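Local coordinates for protein ornithine carbamoyltransferase (Giardia intestinalis, PDB 3GRF) that probably transfers the carbamoyl group of carbamoyl phosphate to ornithine, giving citrulline, in the arginine degradation pathway, at residues Gly161-Cys167 against Val235-Asp241. Sequence-based numbering, arbitrary orientation.
Sequences GIKFAYC and VDVVYTD
Strands 164-167 and 237-240 are parallel neighbours in the five-stranded sheet of the Rossmann-like Asp/Orn-binding domain, numbers one and four in the order 3-2-1-4-5; their axes approach to 4.8 Å at 25°. The register pairs Phe164 with Val237 (CA-CA 4.8 Å), Ala165 with Val238 (5.0 Å) and Tyr166 with Tyr239 (4.9 Å), on extended backbone. Before the strand, Val235 CG1 packs 4.0 Å from Ala165 CB. Asp236 breaks the extended run (phi/psi -102/-16) and ties the entrance twice: its N donates to Lys163 O (2.8 Å), while its m rotamer brings OD1 to Lys163 N (2.7 Å, 168°); OD2 forms a salt bridge with Arg276. Val237 N gives the same Lys163 O only a weak bond (3.2 Å, 130°), but Val237 O accepts from Ala165 N at 2.9 Å, and Val237 CG1 lies 3.6 Å from Phe164 CD1. Val238 shares the Ala165 face. Tyr239 N donates to Ala165 O and Tyr239 O accepts from Cys167 N, both 2.9 Å; Tyr239 CB meets Phe164 CZ at 3.5 Å on the face covered by helix 173-185, and the Tyr239 hydroxyl is hydrogen-bonded to Asp141. Thr240 OG1 donates to Cys167 O (2.9 Å); Cys167 is disulfide-linked to Cys228. Beyond Thr240, Asp241 (chi1 p) presents OD2, which accepts a very short 2.5 Å bond from Tyr166 OH, and one water donates to Tyr166 OH and Asp241 O, 2.8 Å from each.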
ATOM      1  N   GLY A 161       0.917  32.953 -26.507  1.00 40.92           N
ATOM      2  CA  GLY A 161       1.654  32.858 -27.778  1.00 38.22           C
ATOM      3  C   GLY A 161       1.967  31.444 -28.237  1.00 36.37           C
ATOM      4  O   GLY A 161       2.411  31.234 -29.368  1.00 33.87           O
ATOM      5  N   ILE A 162       1.741  30.463 -27.358  1.00 39.35           N
ATOM      6  CA  ILE A 162       2.080  29.074 -27.663  1.00 33.47           C
ATOM      7  C   ILE A 162       0.918  28.485 -28.430  1.00 31.01           C
ATOM      8  O   ILE A 162      -0.159  28.303 -27.856  1.00 29.27           O
ATOM      9  CB  ILE A 162       2.344  28.192 -26.399  1.00 34.31           C
ATOM     10  CG1 ILE A 162       3.388  28.820 -25.500  1.00 30.93           C
ATOM     11  CG2 ILE A 162       2.926  26.831 -26.821  1.00 20.90           C
ATOM     12  CD1 ILE A 162       4.613  29.275 -26.271  1.00 40.94           C
ATOM     13  N   LYS A 163       1.127  28.205 -29.708  1.00 32.52           N
ATOM     14  CA  LYS A 163       0.083  27.556 -30.527  1.00 30.96           C
ATOM     15  C   LYS A 163       0.167  26.051 -30.262  1.00 35.43           C
ATOM     16  O   LYS A 163       1.249  25.496 -30.314  1.00 34.71           O
ATOM     17  CB  LYS A 163       0.280  27.850 -32.015  1.00 37.46           C
ATOM     18  CG  LYS A 163       0.092  29.318 -32.458  1.00 42.65           C
ATOM     19  CD  LYS A 163       1.453  29.974 -32.694  1.00 55.28           C
ATOM     20  CE  LYS A 163       1.389  31.065 -33.733  1.00 41.76           C
ATOM     21  NZ  LYS A 163       1.915  30.489 -35.021  1.00 60.81           N
ATOM     22  N   PHE A 164      -0.974  25.406 -29.976  1.00 35.49           N
ATOM     23  CA  PHE A 164      -1.002  24.014 -29.520  1.00 25.74           C
ATOM     24  C   PHE A 164      -1.757  23.179 -30.582  1.00 24.33           C
ATOM     25  O   PHE A 164      -2.777  23.623 -31.116  1.00 26.78           O
ATOM     26  CB  PHE A 164      -1.666  23.927 -28.144  1.00 27.34           C
ATOM     27  CG  PHE A 164      -1.812  22.498 -27.617  1.00 26.21           C
ATOM     28  CD1 PHE A 164      -0.857  21.956 -26.775  1.00 29.31           C
ATOM     29  CD2 PHE A 164      -2.908  21.702 -27.990  1.00 23.64           C
ATOM     30  CE1 PHE A 164      -0.984  20.656 -26.305  1.00 32.93           C
ATOM     31  CE2 PHE A 164      -3.041  20.437 -27.526  1.00 28.18           C
ATOM     32  CZ  PHE A 164      -2.085  19.895 -26.702  1.00 27.17           C
ATOM     33  N   ALA A 165      -1.260  22.001 -30.932  1.00 33.23           N
ATOM     34  CA  ALA A 165      -2.095  21.091 -31.757  1.00 22.85           C
ATOM     35  C   ALA A 165      -2.197  19.662 -31.206  1.00 30.58           C
ATOM     36  O   ALA A 165      -1.193  19.123 -30.768  1.00 32.11           O
ATOM     37  CB  ALA A 165      -1.586  21.049 -33.217  1.00 26.94           C
ATOM     38  N   TYR A 166      -3.407  19.082 -31.238  1.00 25.96           N
ATOM     39  CA  TYR A 166      -3.651  17.716 -30.822  1.00 25.80           C
ATOM     40  C   TYR A 166      -3.863  16.955 -32.136  1.00 31.06           C
ATOM     41  O   TYR A 166      -4.588  17.444 -32.998  1.00 25.75           O
ATOM     42  CB  TYR A 166      -4.896  17.535 -29.914  1.00 30.08           C
ATOM     43  CG  TYR A 166      -5.073  16.062 -29.655  1.00 32.80           C
ATOM     44  CD1 TYR A 166      -5.879  15.252 -30.503  1.00 18.77           C
ATOM     45  CD2 TYR A 166      -4.353  15.449 -28.659  1.00 27.12           C
ATOM     46  CE1 TYR A 166      -5.928  13.872 -30.308  1.00 31.11           C
ATOM     47  CE2 TYR A 166      -4.405  14.078 -28.448  1.00 32.83           C
ATOM     48  CZ  TYR A 166      -5.184  13.294 -29.298  1.00 41.10           C
ATOM     49  OH  TYR A 166      -5.253  11.944 -29.101  1.00 30.74           O
ATOM     50  N   CYS A 167      -3.179  15.815 -32.318  1.00 27.08           N
ATOM     51  CA  CYS A 167      -3.326  15.022 -33.560  1.00 29.39           C
ATOM     52  C   CYS A 167      -3.854  13.665 -33.187  1.00 29.20           C
ATOM     53  O   CYS A 167      -3.398  13.094 -32.214  1.00 27.11           O
ATOM     54  CB  CYS A 167      -2.010  14.875 -34.347  1.00 26.91           C
ATOM     55  SG  CYS A 167      -1.618  16.288 -35.380  1.00 38.00           S
ATOM     56  N   VAL A 235       2.756  25.422 -35.551  1.00 34.85           N
ATOM     57  CA  VAL A 235       2.365  25.211 -34.150  1.00 36.01           C
ATOM     58  C   VAL A 235       3.602  25.038 -33.253  1.00 37.13           C
ATOM     59  O   VAL A 235       4.682  24.706 -33.738  1.00 35.97           O
ATOM     60  CB  VAL A 235       1.317  24.061 -33.958  1.00 40.58           C
ATOM     61  CG1 VAL A 235       0.033  24.325 -34.767  1.00 44.51           C
ATOM     62  CG2 VAL A 235       1.914  22.719 -34.313  1.00 40.67           C
ATOM     63  N   ASP A 236       3.455  25.289 -31.957  1.00 33.12           N
ATOM     64  CA  ASP A 236       4.593  25.240 -31.028  1.00 31.87           C
ATOM     65  C   ASP A 236       4.630  23.952 -30.205  1.00 32.24           C
ATOM     66  O   ASP A 236       5.639  23.629 -29.583  1.00 29.29           O
ATOM     67  CB  ASP A 236       4.564  26.447 -30.093  1.00 36.71           C
ATOM     68  CG  ASP A 236       4.563  27.759 -30.836  1.00 47.29           C
ATOM     69  OD1 ASP A 236       3.558  28.490 -30.736  1.00 44.28           O
ATOM     70  OD2 ASP A 236       5.568  28.058 -31.510  1.00 39.29           O
ATOM     71  N   VAL A 237       3.509  23.229 -30.176  1.00 27.05           N
ATOM     72  CA  VAL A 237       3.383  21.983 -29.417  1.00 35.89           C
ATOM     73  C   VAL A 237       2.597  21.060 -30.320  1.00 24.65           C
ATOM     74  O   VAL A 237       1.560  21.468 -30.856  1.00 29.89           O
ATOM     75  CB  VAL A 237       2.569  22.112 -28.102  1.00 32.84           C
ATOM     76  CG1 VAL A 237       2.515  20.718 -27.363  1.00 24.69           C
ATOM     77  CG2 VAL A 237       3.164  23.196 -27.205  1.00 24.84           C
ATOM     78  N   VAL A 238       3.100  19.837 -30.478  1.00 27.34           N
ATOM     79  CA  VAL A 238       2.325  18.794 -31.125  1.00 26.68           C
ATOM     80  C   VAL A 238       2.114  17.621 -30.176  1.00 30.25           C
ATOM     81  O   VAL A 238       3.062  16.977 -29.723  1.00 31.02           O
ATOM     82  CB  VAL A 238       3.004  18.283 -32.394  1.00 30.75           C
ATOM     83  CG1 VAL A 238       2.134  17.162 -33.057  1.00 28.77           C
ATOM     84  CG2 VAL A 238       3.261  19.436 -33.375  1.00 26.89           C
ATOM     85  N   TYR A 239       0.856  17.304 -29.909  1.00 28.87           N
ATOM     86  CA  TYR A 239       0.579  16.394 -28.831  1.00 26.41           C
ATOM     87  C   TYR A 239      -0.240  15.311 -29.479  1.00 30.98           C
ATOM     88  O   TYR A 239      -1.090  15.601 -30.311  1.00 25.59           O
ATOM     89  CB  TYR A 239      -0.198  17.168 -27.758  1.00 26.34           C
ATOM     90  CG  TYR A 239      -0.439  16.504 -26.417  1.00 25.23           C
ATOM     91  CD1 TYR A 239      -1.126  15.297 -26.307  1.00 22.51           C
ATOM     92  CD2 TYR A 239      -0.048  17.124 -25.274  1.00 23.52           C
ATOM     93  CE1 TYR A 239      -1.392  14.723 -25.080  1.00 26.32           C
ATOM     94  CE2 TYR A 239      -0.321  16.595 -24.059  1.00 19.04           C
ATOM     95  CZ  TYR A 239      -0.963  15.372 -23.964  1.00 28.49           C
ATOM     96  OH  TYR A 239      -1.220  14.853 -22.735  1.00 24.49           O
ATOM     97  N   THR A 240       0.058  14.064 -29.137  1.00 31.81           N
ATOM     98  CA  THR A 240      -0.763  12.943 -29.581  1.00 31.93           C
ATOM     99  C   THR A 240      -0.883  11.903 -28.491  1.00 29.88           C
ATOM    100  O   THR A 240      -0.218  11.994 -27.456  1.00 19.22           O
ATOM    101  CB  THR A 240      -0.239  12.344 -30.902  1.00 26.21           C
ATOM    102  OG1 THR A 240      -1.221  11.429 -31.414  1.00 35.42           O
ATOM    103  CG2 THR A 240       1.104  11.673 -30.716  1.00 16.53           C
ATOM    104  N   ASP A 241      -1.786  10.943 -28.661  1.00 27.39           N
ATOM    105  CA  ASP A 241      -1.826   9.870 -27.675  1.00 28.97           C
ATOM    106  C   ASP A 241      -2.429   8.612 -28.261  1.00 35.93           C
ATOM    107  O   ASP A 241      -2.803   8.608 -29.422  1.00 26.30           O
ATOM    108  CB  ASP A 241      -2.457  10.340 -26.320  1.00 37.44           C
ATOM    109  CG  ASP A 241      -3.986  10.203 -26.249  1.00 41.53           C
ATOM    110  OD1 ASP A 241      -4.485   9.893 -25.157  1.00 50.22           O
ATOM    111  OD2 ASP A 241      -4.690  10.418 -27.243  1.00 45.33           O
TER
HETATM  112  O   HOH W   1      -4.965   9.751 -30.805  1.00 35.83           O